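Local coordinates for protein peptide amidase (Stenotrophomonas maltophilia, PDB 1M22) that probably hydrolyses amide bonds as an amidase of the amidase signature family, with a catalytic serine nucleophile, at residues A[419-424]-A[455-460]; A[447-452]-A[475-480]. One frame throughout, in Å; residues are numbered along the deposited sequence.

Contact 1. Residues A[419-424]-A[455-460]; sequences GVAWPI and DGLPVG
The carbonyl oxygen of Pro458 accepts hydrogen bonds from two waters, and through them the loop 419-424 is tied to the segment 455-460 although no direct hydrogen bond joins the two. One water stands 2.8 Å from Pro458 O and donates its other hydrogen to the carbonyl of Gly419, its oxygen lying 2.7 Å from Gly419 O. The second, 2.9 Å from Pro458 O, receives the amide of Ala421, with Ala421 N 3.0 Å away. The two carbonyls of Gly419 and Pro458 could not bond each other, so the water between them supplies the donors both need. Beside these bridges lies an apolar seam. Val420 brings its CB to 3.8 Å from CB of Leu457, the two side chains crossing at about a right angle. Its CG1, set anti to the carbonyl carbon (chi1 -62°), reaches CG2 of Val459 at 3.7 Å. This is a loop lying against the start of a strand just past a tight hairpin turn: 446-454 and 457-464 are antiparallel neighbours in the large mixed sheet of the amidase fold, and 419-424 follows strand 412-416, which flanks 457-464 on its other side. Strand pairing continues in the backbone bond of Gly460 with Thr417, whereas the loop beyond that point meets 457-464 through water and side chains. At the outer end Leu457 CD1 rests 3.5 Å from the carbonyl oxygen of Ala421, a van der Waals contact; the same oxygen has a weak hydrogen bond with His160 ND1. The amide of Val420 is bonded to the hydroxyl of Tyr286.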
# COMPACT_ATOMS: atom_id res chain seq x y z
N GLY A 419 -8.81 13.63 -0.09
CA GLY A 419 -8.83 14.83 0.72
C GLY A 419 -7.86 14.65 1.88
O GLY A 419 -6.94 13.84 1.80
N VAL A 420 -8.05 15.41 2.96
CA VAL A 420 -7.16 15.29 4.11
C VAL A 420 -7.76 14.43 5.21
O VAL A 420 -8.95 14.12 5.20
CB VAL A 420 -6.81 16.67 4.70
CG1 VAL A 420 -6.08 17.50 3.66
CG2 VAL A 420 -8.07 17.38 5.17
N ALA A 421 -6.92 14.05 6.17
CA ALA A 421 -7.35 13.23 7.29
C ALA A 421 -8.49 13.89 8.05
O ALA A 421 -8.55 15.11 8.18
CB ALA A 421 -6.17 12.98 8.22
N TRP A 422 -9.38 13.05 8.57
CA TRP A 422 -10.55 13.49 9.32
C TRP A 422 -10.46 12.98 10.75
O TRP A 422 -9.70 12.05 11.04
CB TRP A 422 -11.81 12.93 8.66
CG TRP A 422 -11.76 11.44 8.52
CD1 TRP A 422 -12.23 10.51 9.40
CD2 TRP A 422 -11.14 10.70 7.45
NE1 TRP A 422 -11.95 9.24 8.96
CE2 TRP A 422 -11.28 9.33 7.76
CE3 TRP A 422 -10.48 11.06 6.27
CZ2 TRP A 422 -10.78 8.32 6.93
CZ3 TRP A 422 -9.99 10.06 5.44
CH2 TRP A 422 -10.14 8.70 5.78
N PRO A 423 -11.21 13.59 11.68
CA PRO A 423 -11.19 13.14 13.08
C PRO A 423 -11.60 11.67 13.14
O PRO A 423 -12.59 11.27 12.53
CB PRO A 423 -12.22 14.04 13.75
CG PRO A 423 -12.14 15.30 12.95
CD PRO A 423 -12.06 14.78 11.53
N ILE A 424 -10.83 10.86 13.87
CA ILE A 424 -11.14 9.44 13.99
C ILE A 424 -12.54 9.21 14.56
O ILE A 424 -13.29 8.38 14.04
CB ILE A 424 -10.11 8.72 14.90
CG1 ILE A 424 -8.73 8.75 14.23
CG2 ILE A 424 -10.55 7.28 15.15
CD1 ILE A 424 -7.62 8.21 15.10
N ASP A 455 -3.79 22.93 5.86
CA ASP A 455 -3.94 23.06 7.30
C ASP A 455 -3.08 22.07 8.07
O ASP A 455 -3.49 21.53 9.10
CB ASP A 455 -5.41 22.88 7.69
CG ASP A 455 -6.32 23.91 7.06
OD1 ASP A 455 -6.05 25.12 7.22
OD2 ASP A 455 -7.31 23.52 6.41
N GLY A 456 -1.88 21.81 7.56
CA GLY A 456 -0.96 20.89 8.22
C GLY A 456 -1.15 19.41 7.94
O GLY A 456 -0.40 18.59 8.45
N LEU A 457 -2.15 19.06 7.13
CA LEU A 457 -2.41 17.66 6.81
C LEU A 457 -1.99 17.37 5.37
O LEU A 457 -2.35 18.11 4.45
CB LEU A 457 -3.90 17.37 7.02
CG LEU A 457 -4.40 17.60 8.45
CD1 LEU A 457 -5.91 17.40 8.51
CD2 LEU A 457 -3.69 16.66 9.41
N PRO A 458 -1.23 16.29 5.15
CA PRO A 458 -0.76 15.92 3.81
C PRO A 458 -1.79 15.66 2.73
O PRO A 458 -2.87 15.12 2.99
CB PRO A 458 0.08 14.67 4.07
CG PRO A 458 0.56 14.85 5.46
CD PRO A 458 -0.66 15.39 6.17
N VAL A 459 -1.42 16.04 1.51
CA VAL A 459 -2.22 15.83 0.31
C VAL A 459 -1.26 15.24 -0.72
O VAL A 459 -0.09 15.64 -0.79
CB VAL A 459 -2.80 17.15 -0.23
CG1 VAL A 459 -3.51 16.90 -1.55
CG2 VAL A 459 -3.77 17.74 0.78
N GLY A 460 -1.75 14.30 -1.52
CA GLY A 460 -0.90 13.69 -2.52
C GLY A 460 -1.37 13.85 -3.95
O GLY A 460 -2.54 14.15 -4.21
O HOH W 1 -4.32 13.06 1.68
O HOH W 2 -4.00 14.10 5.50

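Contact 2. Residues A[447-452]-A[475-480]; sequences LTVPMG and EMAYAY
A helix laid on a beta-sheet, running almost parallel to the strand beneath it, brings Ala477 and Tyr480 of helix 470-484 against Leu447, Val449 and Met451 of strand 446-454. The short segments run at only 9° to one another, with their axes 9.4 Å apart. The small Ala477 is consistent with this approach: its CB rests over the methyls of two branched side chains, 3.8 Å from Leu447 CD2 and equally far from Val449 CG2. The two branches of Val449 meet different helix residues. CG2, beside the backbone N, meets the alanine, while CG1, anti to that nitrogen (chi1 -178°), lies near the plane of the Tyr480 ring at its edge, 4.0 Å from CD2. The carbonyl oxygen of Pro450 comes up to the same rim, 3.9 Å from Tyr480 CE2. The phenol reaches further along the strand, where its OH is 3.1 Å from CB of Met451, a tight contact of the hydroxyl oxygen with a methylene, not a hydrogen bond. That methionine belongs to a classic beta bulge, Met451 and Gly452 both facing Val459 of the adjacent strand. No hydrogen bond joins the helix and strand segments; alternate residues of the strand give apolar side chains to the helix. Thr448, on the other face, touches helix 191-196, placing the strand between helices of two layers. On the side of 470-484, helix 289-302 lies alongside, Ala296 touching both Met451 and Tyr480, and the next strand, 457-464, adds Leu461 and Phe463, which also touch Tyr480.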
# COMPACT_ATOMS: atom_id res chain seq x y z
N LEU A 447 0.19 5.43 -8.42
CA LEU A 447 1.28 5.86 -7.56
C LEU A 447 1.01 7.26 -7.04
O LEU A 447 0.73 8.17 -7.83
CB LEU A 447 2.57 5.85 -8.39
CG LEU A 447 3.98 5.97 -7.80
CD1 LEU A 447 5.00 5.78 -8.92
CD2 LEU A 447 4.16 7.33 -7.14
N THR A 448 1.06 7.44 -5.72
CA THR A 448 0.83 8.76 -5.15
C THR A 448 2.13 9.33 -4.59
O THR A 448 2.93 8.61 -4.00
CB THR A 448 -0.25 8.71 -4.02
OG1 THR A 448 -0.48 10.04 -3.53
CG2 THR A 448 0.19 7.82 -2.88
N VAL A 449 2.34 10.62 -4.83
CA VAL A 449 3.52 11.35 -4.37
C VAL A 449 3.07 12.58 -3.59
O VAL A 449 2.15 13.28 -4.01
CB VAL A 449 4.39 11.84 -5.56
CG1 VAL A 449 5.64 12.55 -5.04
CG2 VAL A 449 4.77 10.66 -6.44
N PRO A 450 3.70 12.87 -2.44
CA PRO A 450 3.31 14.04 -1.66
C PRO A 450 3.37 15.32 -2.49
O PRO A 450 4.34 15.55 -3.21
CB PRO A 450 4.34 14.06 -0.54
CG PRO A 450 4.60 12.60 -0.31
CD PRO A 450 4.71 12.07 -1.73
N MET A 451 2.34 16.16 -2.40
CA MET A 451 2.34 17.40 -3.16
C MET A 451 2.08 18.64 -2.30
O MET A 451 1.96 19.75 -2.82
CB MET A 451 1.34 17.34 -4.31
CG MET A 451 -0.12 17.49 -3.95
SD MET A 451 -1.05 17.93 -5.44
CE MET A 451 -0.33 19.42 -5.79
N GLY A 452 2.01 18.45 -0.99
CA GLY A 452 1.78 19.58 -0.11
C GLY A 452 0.90 19.23 1.07
O GLY A 452 0.70 18.06 1.39
N GLU A 475 9.22 7.05 -13.63
CA GLU A 475 10.01 8.13 -14.24
C GLU A 475 9.31 9.47 -14.03
O GLU A 475 9.93 10.46 -13.64
CB GLU A 475 10.17 7.95 -15.75
CG GLU A 475 10.79 6.66 -16.23
CD GLU A 475 10.96 6.66 -17.74
OE1 GLU A 475 10.01 7.06 -18.45
OE2 GLU A 475 12.05 6.26 -18.22
N MET A 476 8.01 9.49 -14.31
CA MET A 476 7.23 10.71 -14.18
C MET A 476 7.08 11.18 -12.74
O MET A 476 7.25 12.37 -12.44
CB MET A 476 5.87 10.51 -14.84
CG MET A 476 5.98 10.30 -16.35
SD MET A 476 4.42 10.03 -17.21
CE MET A 476 3.76 11.60 -17.18
N ALA A 477 6.78 10.24 -11.85
CA ALA A 477 6.61 10.56 -10.44
C ALA A 477 7.92 11.05 -9.83
O ALA A 477 7.94 11.99 -9.04
CB ALA A 477 6.10 9.33 -9.69
N TYR A 478 9.02 10.41 -10.20
CA TYR A 478 10.33 10.81 -9.69
C TYR A 478 10.68 12.22 -10.17
O TYR A 478 11.14 13.05 -9.38
CB TYR A 478 11.40 9.83 -10.16
CG TYR A 478 12.79 10.16 -9.67
CD1 TYR A 478 13.16 9.93 -8.34
CD2 TYR A 478 13.74 10.71 -10.53
CE1 TYR A 478 14.44 10.24 -7.88
CE2 TYR A 478 15.03 11.02 -10.08
CZ TYR A 478 15.36 10.78 -8.76
OH TYR A 478 16.63 11.08 -8.30
N ALA A 479 10.47 12.48 -11.45
CA ALA A 479 10.77 13.80 -12.01
C ALA A 479 9.96 14.88 -11.30
O ALA A 479 10.47 15.97 -11.03
CB ALA A 479 10.47 13.81 -13.50
N TYR A 480 8.70 14.59 -10.99
CA TYR A 480 7.85 15.55 -10.29
C TYR A 480 8.37 15.75 -8.87
O TYR A 480 8.50 16.88 -8.40
CB TYR A 480 6.41 15.04 -10.23
CG TYR A 480 5.57 15.82 -9.25
CD1 TYR A 480 5.13 17.12 -9.54
CD2 TYR A 480 5.29 15.31 -7.98
CE1 TYR A 480 4.45 17.88 -8.59
CE2 TYR A 480 4.61 16.06 -7.03
CZ TYR A 480 4.19 17.34 -7.34
OH TYR A 480 3.55 18.08 -6.37

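How the contacts relate
Both contacts are buried and away from the annotated active-site residues, and each uses one of two neighbouring strands, 457-464 in contact 1 and 446-454 in contact 2. Contact 2 belongs to the layered core, where a helix packs on the sheet through apolar side chains and one tyrosine ring, with no hydrogen bond across. Contact 1 lies toward the turn end of the hairpin, where an irregular loop replaces a regular partner and water links the backbones. The bulge joins them: Val459 of contact 1 probably accepts from Met451 N and donates to Gly452 O of contact 2. Helix 289-302 reaches both contacts, Val459 being its partner in contact 1. Their centres are about 18 Å apart.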